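Local structure of ribonucleoside-diphosphate reductase (Pseudomonas aeruginosa, 5IM3) at the interface of chains A and B and the interface of chains A and C. The protein reduces ribonucleoside diphosphates to deoxyribonucleoside diphosphates as the large chain of a class I ribonucleotide reductase, under allosteric control by nucleotides such as dATP. Sequence-based numbering; all coordinates share one arbitrary frame. Chains: chain A/B/C, Ribonucleoside-diphosphate reductase.

Contact 1: the interface of chains A and B. Residues chain A 386, 389-390, 393, 432, 436, 439; chain B 386, 389, 432.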
loop_
_atom_site.group_PDB
_atom_site.type_symbol
_atom_site.label_atom_id
_atom_site.label_comp_id
_atom_site.label_asym_id
_atom_site.label_seq_id
_atom_site.Cartn_x
_atom_site.Cartn_y
_atom_site.Cartn_z
ATOM N N TYR A 386 -34.827 22.489 -21.840
ATOM C CA TYR A 386 -34.758 21.811 -23.126
ATOM C C TYR A 386 -34.649 22.783 -24.295
ATOM O O TYR A 386 -34.264 22.368 -25.395
ATOM C CB TYR A 386 -35.960 20.873 -23.282
ATOM C CG TYR A 386 -35.623 19.526 -22.689
ATOM C CD1 TYR A 386 -35.759 19.291 -21.327
ATOM C CD2 TYR A 386 -35.094 18.514 -23.478
ATOM C CE1 TYR A 386 -35.413 18.071 -20.775
ATOM C CE2 TYR A 386 -34.745 17.295 -22.938
ATOM C CZ TYR A 386 -34.900 17.078 -21.586
ATOM O OH TYR A 386 -34.551 15.861 -21.052
ATOM N N ILE A 389 -30.856 22.835 -24.199
ATOM C CA ILE A 389 -30.351 21.647 -24.883
ATOM C C ILE A 389 -30.449 21.837 -26.386
ATOM O O ILE A 389 -29.541 21.467 -27.138
ATOM C CB ILE A 389 -31.119 20.390 -24.434
ATOM C CG1 ILE A 389 -31.081 20.231 -22.914
ATOM C CG2 ILE A 389 -30.545 19.151 -25.113
ATOM C CD1 ILE A 389 -29.703 20.086 -22.353
ATOM N N HIS A 390 -31.566 22.399 -26.846
ATOM C CA HIS A 390 -31.758 22.637 -28.270
ATOM C C HIS A 390 -30.715 23.611 -28.811
ATOM O O HIS A 390 -30.162 23.400 -29.896
ATOM C CB HIS A 390 -33.172 23.165 -28.506
ATOM C CG HIS A 390 -33.506 23.402 -29.946
ATOM N ND1 HIS A 390 -33.000 24.465 -30.662
ATOM C CD2 HIS A 390 -34.319 22.730 -30.795
ATOM C CE1 HIS A 390 -33.475 24.429 -31.895
ATOM N NE2 HIS A 390 -34.278 23.386 -32.000
ATOM N N ALA A 393 -27.306 21.971 -29.270
ATOM C CA ALA A 393 -27.205 21.180 -30.490
ATOM C C ALA A 393 -26.990 22.076 -31.706
ATOM O O ALA A 393 -26.119 21.804 -32.537
ATOM C CB ALA A 393 -28.454 20.316 -30.660
ATOM N N VAL A 432 -28.244 14.479 -20.346
ATOM C CA VAL A 432 -28.803 14.796 -21.656
ATOM C C VAL A 432 -27.832 15.671 -22.445
ATOM O O VAL A 432 -27.628 15.472 -23.641
ATOM C CB VAL A 432 -30.175 15.474 -21.501
ATOM C CG1 VAL A 432 -30.759 15.828 -22.864
ATOM C CG2 VAL A 432 -31.135 14.562 -20.724
ATOM N N THR A 436 -25.910 14.767 -25.979
ATOM C CA THR A 436 -26.037 15.663 -27.122
ATOM C C THR A 436 -24.669 15.988 -27.707
ATOM O O THR A 436 -24.500 16.013 -28.929
ATOM C CB THR A 436 -26.768 16.936 -26.695
ATOM O OG1 THR A 436 -28.110 16.604 -26.320
ATOM C CG2 THR A 436 -26.790 17.967 -27.820
ATOM N N ALA A 439 -23.779 13.216 -29.751
ATOM C CA ALA A 439 -24.612 13.081 -30.945
ATOM C C ALA A 439 -24.232 14.096 -32.020
ATOM O O ALA A 439 -24.308 13.799 -33.219
ATOM C CB ALA A 439 -26.086 13.238 -30.577
ATOM N N TYR B 386 -34.376 18.078 -32.096
ATOM C CA TYR B 386 -34.354 18.569 -30.726
ATOM C C TYR B 386 -35.628 19.311 -30.347
ATOM O O TYR B 386 -35.939 19.408 -29.155
ATOM C CB TYR B 386 -33.107 19.427 -30.508
ATOM C CG TYR B 386 -31.958 18.534 -30.108
ATOM C CD1 TYR B 386 -31.178 17.898 -31.064
ATOM C CD2 TYR B 386 -31.707 18.262 -28.772
ATOM C CE1 TYR B 386 -30.157 17.048 -30.696
ATOM C CE2 TYR B 386 -30.690 17.419 -28.396
ATOM C CZ TYR B 386 -29.921 16.811 -29.357
ATOM O OH TYR B 386 -28.910 15.971 -28.967
ATOM N N ILE B 389 -37.475 16.289 -29.212
ATOM C CA ILE B 389 -37.031 15.914 -27.873
ATOM C C ILE B 389 -37.583 16.884 -26.835
ATOM O O ILE B 389 -37.931 16.487 -25.715
ATOM C CB ILE B 389 -35.494 15.847 -27.837
ATOM C CG1 ILE B 389 -35.007 14.703 -28.735
ATOM C CG2 ILE B 389 -34.989 15.676 -26.410
ATOM C CD1 ILE B 389 -33.555 14.796 -29.123
ATOM N N VAL B 432 -30.374 10.311 -26.436
ATOM C CA VAL B 432 -30.879 11.539 -25.831
ATOM C C VAL B 432 -32.337 11.366 -25.415
ATOM O O VAL B 432 -32.759 11.862 -24.365
ATOM C CB VAL B 432 -30.699 12.717 -26.807
ATOM C CG1 VAL B 432 -31.149 14.020 -26.172
ATOM C CG2 VAL B 432 -29.237 12.828 -27.253
HETATM O O HOH W 1 -34.199 19.953 -26.815
#

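Contact 2: the interface of chains A and C. Residues chain A 61, 68, 70, 74; chain C 822, 825-826, 829.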
loop_
_atom_site.group_PDB
_atom_site.type_symbol
_atom_site.label_atom_id
_atom_site.label_comp_id
_atom_site.label_asym_id
_atom_site.label_seq_id
_atom_site.Cartn_x
_atom_site.Cartn_y
_atom_site.Cartn_z
ATOM N N GLU A 61 56.558 -6.224 -29.401
ATOM C CA GLU A 61 57.727 -6.688 -28.676
ATOM C C GLU A 61 58.851 -6.959 -29.673
ATOM O O GLU A 61 58.695 -6.797 -30.886
ATOM C CB GLU A 61 57.390 -7.931 -27.847
ATOM C CG GLU A 61 56.142 -7.760 -26.982
ATOM C CD GLU A 61 55.987 -8.841 -25.920
ATOM O OE1 GLU A 61 56.987 -9.173 -25.245
ATOM O OE2 GLU A 61 54.857 -9.355 -25.758
ATOM N N SER A 68 58.757 -17.991 -26.858
ATOM C CA SER A 68 58.166 -17.646 -25.570
ATOM C C SER A 68 56.953 -18.531 -25.352
ATOM O O SER A 68 55.983 -18.454 -26.114
ATOM C CB SER A 68 57.767 -16.168 -25.516
ATOM O OG SER A 68 57.423 -15.779 -24.195
ATOM N N ARG A 70 54.879 -18.028 -23.230
ATOM C CA ARG A 70 53.790 -17.093 -22.969
ATOM C C ARG A 70 53.042 -16.752 -24.253
ATOM O O ARG A 70 51.836 -16.999 -24.372
ATOM C CB ARG A 70 54.347 -15.828 -22.315
ATOM C CG ARG A 70 53.373 -14.657 -22.279
ATOM C CD ARG A 70 53.982 -13.471 -21.559
ATOM N NE ARG A 70 55.254 -13.064 -22.154
ATOM C CZ ARG A 70 55.387 -12.131 -23.093
ATOM N NH1 ARG A 70 54.327 -11.488 -23.564
ATOM N NH2 ARG A 70 56.593 -11.838 -23.563
ATOM N N THR A 74 49.359 -17.903 -25.239
ATOM C CA THR A 74 48.310 -16.900 -25.395
ATOM C C THR A 74 47.668 -16.979 -26.775
ATOM O O THR A 74 46.439 -16.998 -26.898
ATOM C CB THR A 74 48.881 -15.502 -25.156
ATOM O OG1 THR A 74 49.526 -15.459 -23.879
ATOM C CG2 THR A 74 47.778 -14.455 -25.195
ATOM N N VAL C 822 61.078 -8.555 -22.128
ATOM C CA VAL C 822 60.382 -9.816 -22.373
ATOM C C VAL C 822 60.305 -10.642 -21.093
ATOM O O VAL C 822 59.261 -11.227 -20.775
ATOM C CB VAL C 822 61.079 -10.597 -23.502
ATOM C CG1 VAL C 822 60.381 -11.929 -23.740
ATOM C CG2 VAL C 822 61.108 -9.772 -24.782
ATOM N N ASN C 825 57.553 -9.292 -18.807
ATOM C CA ASN C 825 56.201 -9.680 -19.189
ATOM C C ASN C 825 55.968 -11.173 -18.997
ATOM O O ASN C 825 54.835 -11.588 -18.736
ATOM C CB ASN C 825 55.922 -9.273 -20.634
ATOM C CG ASN C 825 55.892 -7.770 -20.818
ATOM O OD1 ASN C 825 56.534 -7.231 -21.719
ATOM N ND2 ASN C 825 55.145 -7.082 -19.960
ATOM N N ASP C 826 57.014 -11.992 -19.122
ATOM C CA ASP C 826 56.870 -13.403 -18.786
ATOM C C ASP C 826 56.534 -13.571 -17.311
ATOM O O ASP C 826 55.668 -14.376 -16.952
ATOM C CB ASP C 826 58.145 -14.175 -19.138
ATOM C CG ASP C 826 58.248 -14.493 -20.621
ATOM O OD1 ASP C 826 57.195 -14.598 -21.290
ATOM O OD2 ASP C 826 59.385 -14.643 -21.121
ATOM N N TYR C 829 52.943 -12.404 -16.618
ATOM C CA TYR C 829 52.021 -13.412 -17.136
ATOM C C TYR C 829 51.886 -14.592 -16.179
ATOM O O TYR C 829 50.773 -15.049 -15.895
ATOM C CB TYR C 829 52.501 -13.876 -18.510
ATOM C CG TYR C 829 51.632 -14.918 -19.182
ATOM C CD1 TYR C 829 50.444 -14.562 -19.811
ATOM C CD2 TYR C 829 52.014 -16.251 -19.214
ATOM C CE1 TYR C 829 49.655 -15.512 -20.435
ATOM C CE2 TYR C 829 51.234 -17.205 -19.837
ATOM C CZ TYR C 829 50.055 -16.830 -20.445
ATOM O OH TYR C 829 49.277 -17.780 -21.065
#

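Contact 3: the interface of chains A and C. Residues chain A 115, 119, 122-123; chain C 106, 122, 125-126.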
loop_
_atom_site.group_PDB
_atom_site.type_symbol
_atom_site.label_atom_id
_atom_site.label_comp_id
_atom_site.label_asym_id
_atom_site.label_seq_id
_atom_site.Cartn_x
_atom_site.Cartn_y
_atom_site.Cartn_z
ATOM N N GLN A 115 45.899 -4.386 -24.945
ATOM C CA GLN A 115 45.642 -3.072 -25.526
ATOM C C GLN A 115 46.678 -2.713 -26.584
ATOM O O GLN A 115 46.323 -2.212 -27.656
ATOM C CB GLN A 115 45.610 -2.010 -24.427
ATOM C CG GLN A 115 45.074 -0.657 -24.885
ATOM C CD GLN A 115 46.159 0.394 -25.028
ATOM O OE1 GLN A 115 47.182 0.343 -24.348
ATOM N NE2 GLN A 115 45.937 1.356 -25.918
ATOM N N ARG A 119 45.677 -2.750 -30.624
ATOM C CA ARG A 119 45.647 -1.493 -31.365
ATOM C C ARG A 119 46.630 -1.514 -32.529
ATOM O O ARG A 119 46.351 -0.950 -33.593
ATOM C CB ARG A 119 45.935 -0.315 -30.432
ATOM C CG ARG A 119 47.404 -0.023 -30.195
ATOM C CD ARG A 119 47.584 1.009 -29.089
ATOM N NE ARG A 119 46.730 2.183 -29.268
ATOM C CZ ARG A 119 47.033 3.229 -30.034
ATOM N NH1 ARG A 119 48.175 3.260 -30.711
ATOM N NH2 ARG A 119 46.185 4.248 -30.129
ATOM N N VAL A 122 44.914 -3.465 -35.194
ATOM C CA VAL A 122 43.962 -2.606 -35.894
ATOM C C VAL A 122 44.693 -1.687 -36.865
ATOM O O VAL A 122 44.341 -1.595 -38.047
ATOM C CB VAL A 122 43.126 -1.800 -34.881
ATOM C CG1 VAL A 122 42.404 -0.639 -35.566
ATOM C CG2 VAL A 122 42.122 -2.699 -34.178
ATOM N N ILE A 123 45.715 -0.984 -36.371
ATOM C CA ILE A 123 46.418 0.002 -37.189
ATOM C C ILE A 123 46.971 -0.650 -38.450
ATOM O O ILE A 123 46.734 -0.182 -39.571
ATOM C CB ILE A 123 47.534 0.674 -36.366
ATOM C CG1 ILE A 123 46.920 1.615 -35.322
ATOM C CG2 ILE A 123 48.516 1.422 -37.276
ATOM C CD1 ILE A 123 47.900 2.073 -34.253
ATOM N N GLU C 106 40.873 3.288 -24.262
ATOM C CA GLU C 106 40.930 2.199 -25.231
ATOM C C GLU C 106 40.802 0.854 -24.536
ATOM O O GLU C 106 40.001 0.006 -24.944
ATOM C CB GLU C 106 42.230 2.274 -26.036
ATOM C CG GLU C 106 42.298 3.483 -26.962
ATOM C CD GLU C 106 43.505 3.469 -27.886
ATOM O OE1 GLU C 106 44.261 2.477 -27.876
ATOM O OE2 GLU C 106 43.688 4.460 -28.628
ATOM N N VAL C 122 40.744 3.944 -32.028
ATOM C CA VAL C 122 42.173 3.874 -32.319
ATOM C C VAL C 122 42.485 4.600 -33.620
ATOM O O VAL C 122 43.382 5.449 -33.676
ATOM C CB VAL C 122 42.635 2.407 -32.370
ATOM C CG1 VAL C 122 44.060 2.307 -32.901
ATOM C CG2 VAL C 122 42.536 1.790 -30.996
ATOM N N ARG C 125 42.183 8.353 -33.257
ATOM C CA ARG C 125 43.223 8.898 -32.390
ATOM C C ARG C 125 44.569 8.946 -33.102
ATOM O O ARG C 125 45.335 9.903 -32.933
ATOM C CB ARG C 125 43.325 8.063 -31.113
ATOM C CG ARG C 125 44.493 8.432 -30.210
ATOM C CD ARG C 125 44.657 7.424 -29.094
ATOM N NE ARG C 125 45.839 7.696 -28.284
ATOM C CZ ARG C 125 46.280 6.904 -27.310
ATOM N NH1 ARG C 125 45.637 5.781 -27.017
ATOM N NH2 ARG C 125 47.365 7.236 -26.626
ATOM N N GLU C 126 44.886 7.912 -33.884
ATOM C CA GLU C 126 46.130 7.917 -34.644
ATOM C C GLU C 126 46.095 8.971 -35.742
ATOM O O GLU C 126 47.102 9.642 -36.000
ATOM C CB GLU C 126 46.387 6.533 -35.240
ATOM C CG GLU C 126 46.712 5.466 -34.210
ATOM C CD GLU C 126 48.000 5.754 -33.462
ATOM O OE1 GLU C 126 49.015 6.065 -34.118
ATOM O OE2 GLU C 126 47.990 5.677 -32.214
#

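Contact 1: the interface of chains A and B
B:Tyr386 lays its side chain across A:His390, A:Ala393 and A:Thr436 where two ribonucleotide reductase large chains pair through helices 382-395 and 427-440 of their barrel domains, the dimer contact typical of class I enzymes. Polar contact comes from the phenol: B:Tyr386 OH and the hydroxyl A:Thr436 OG1 are hydrogen-bonded at 2.8 Å, the side chains arriving from opposite directions. The same threonine oxygen donates to the carbonyl A:Val432 O one helical turn back, 2.9 Å away. Its position beside the backbone N (chi1 -65°) lets it serve both partners, and the carbonyl bond fixes the hydroxyl's rotation. Water 1 adds a bridge near the two-fold axis, joining the backbone carbonyls A:Tyr386 O and B:Tyr386 O; it also lies at the edge of the B:Tyr386 ring, in its plane. The ring itself is sandwiched. A:Ala393 CB sits over one face, toward the rim, 3.7 Å from the ring centroid, while B:Ile389 CD1 of its own helix lies over the centre of the other. Apolar packing surrounds these bonds: A:His390 CD2 touches B:Tyr386 CB at 3.5 Å, A:Ile389 CG2 meets B:Tyr386 CE2 at 3.7 Å, and A:Val432 CG1 meets B:Val432 CG1 at 3.8 Å, the valines crossing at about a right angle.

Contact 2: the interface of chains A and C
A:Arg70, at the start of helix 69-88 in the first ATP cone of chain A, lies across C:Tyr829 and C:Asp826 of helix 821-829 in the barrel-domain part of chain C, a contact that may belong to the dATP-bound state. With CG anti to the backbone N (chi1 167°), its aliphatic part is laid over C:Tyr829, and a bend at chi3 (56°) turns the guanidinium toward C:Asp826. A:Arg70 CG lies over the ring face, 3.7 Å from the C:Tyr829 centroid, and A:Arg70 CD packs on C:Tyr829 CB at 3.4 Å. On the same face A:Thr74 OG1 lies above the plane just outside the rim, 3.4 Å from C:Tyr829 CE1. Arginine and aspartate side chains cross at about a right angle, guanidinium and carboxylate planes 57° apart. A:Arg70 NE donates to C:Asp826 OD1 at 2.6 Å, a salt bridge in plane for the arginine but above the plane of the carboxylate. A:Ser68 OG, 3.1 Å from the same C:Asp826 OD1, can add a hydrogen bond. C:Asn825 CB covers the centre of one guanidinium face. Within chain A, A:Arg70 NH1 and NH2 grip A:Glu61 end-on through its syn lone pairs, NH1 3.1 Å from A:Glu61 OE2, fixing the guanidinium's rotation and leaving NE for chain C.

Contact 3: the interface of chains A and C
A:Arg119 enters between C:Glu106 and C:Glu126, tying the first ATP cones of chains A and C together by salt bridges in the deposited tetramer, a cone-to-cone contact that may belong to the dATP-dependent regulation. Its CG sits between the backbone N and the carbonyl carbon (chi1 84°), and a bend at chi3 brings the guanidinium between the two glutamates. Toward C:Glu106 it presents its side: A:Arg119 NE bonds to C:Glu106 OE1 and A:Arg119 NH2 to C:Glu106 OE2, each at 2.9 Å, through the syn lone pairs. Guanidinium and carboxylate are nearly coplanar, 7° apart, and both bonds nearly straight. Toward C:Glu126 the arginine turns its end, NH1 and NH2 converging on one oxygen; A:Arg119 NH1 lies 2.9 Å from C:Glu126 OE2. This carboxylate is turned 69° from the guanidinium, and its oxygen takes NH2 on the anti lone pair but NH1 from above the plane.

A:Gln115 NE2 donates to C:Glu106 OE1 at 2.8 Å from above the carboxylate plane. A salt bridge within chain C, C:Arg125 NH1 to C:Glu106 OE2 at 2.9 Å, also comes from above it, making C:Arg125 the second-shell residue that positions C:Glu106. The two arginines would probably stabilise its charged form.

Among apolar contacts, A:Ile123 CD1 packs on C:Glu126 CG at 3.6 Å.

In the fold, A:Gln115, A:Arg119 and A:Ile123 on helix 115-138 face C:Glu106 on helix 98-111 and C:Glu126 on helix 115-134.

Contact 1 joins chain A to chain B through the barrel domains, whereas contacts 2 and 3 both join chain A to chain C. The centres of their C-alpha atoms are about 21 Å apart for contacts 2 and 3, about 91 Å for 1 and 2, and about 77 Å for 1 and 3. Contacts 2 and 3 share the first ATP cone of chain A, which meets the barrel-domain part of C through helix 69-88 and the partner cone through helix 115-138. Chain A therefore bridges two neighbours, consistent with the four-chain deposited assembly, in which barrel-paired dimers would be joined through their first ATP cones.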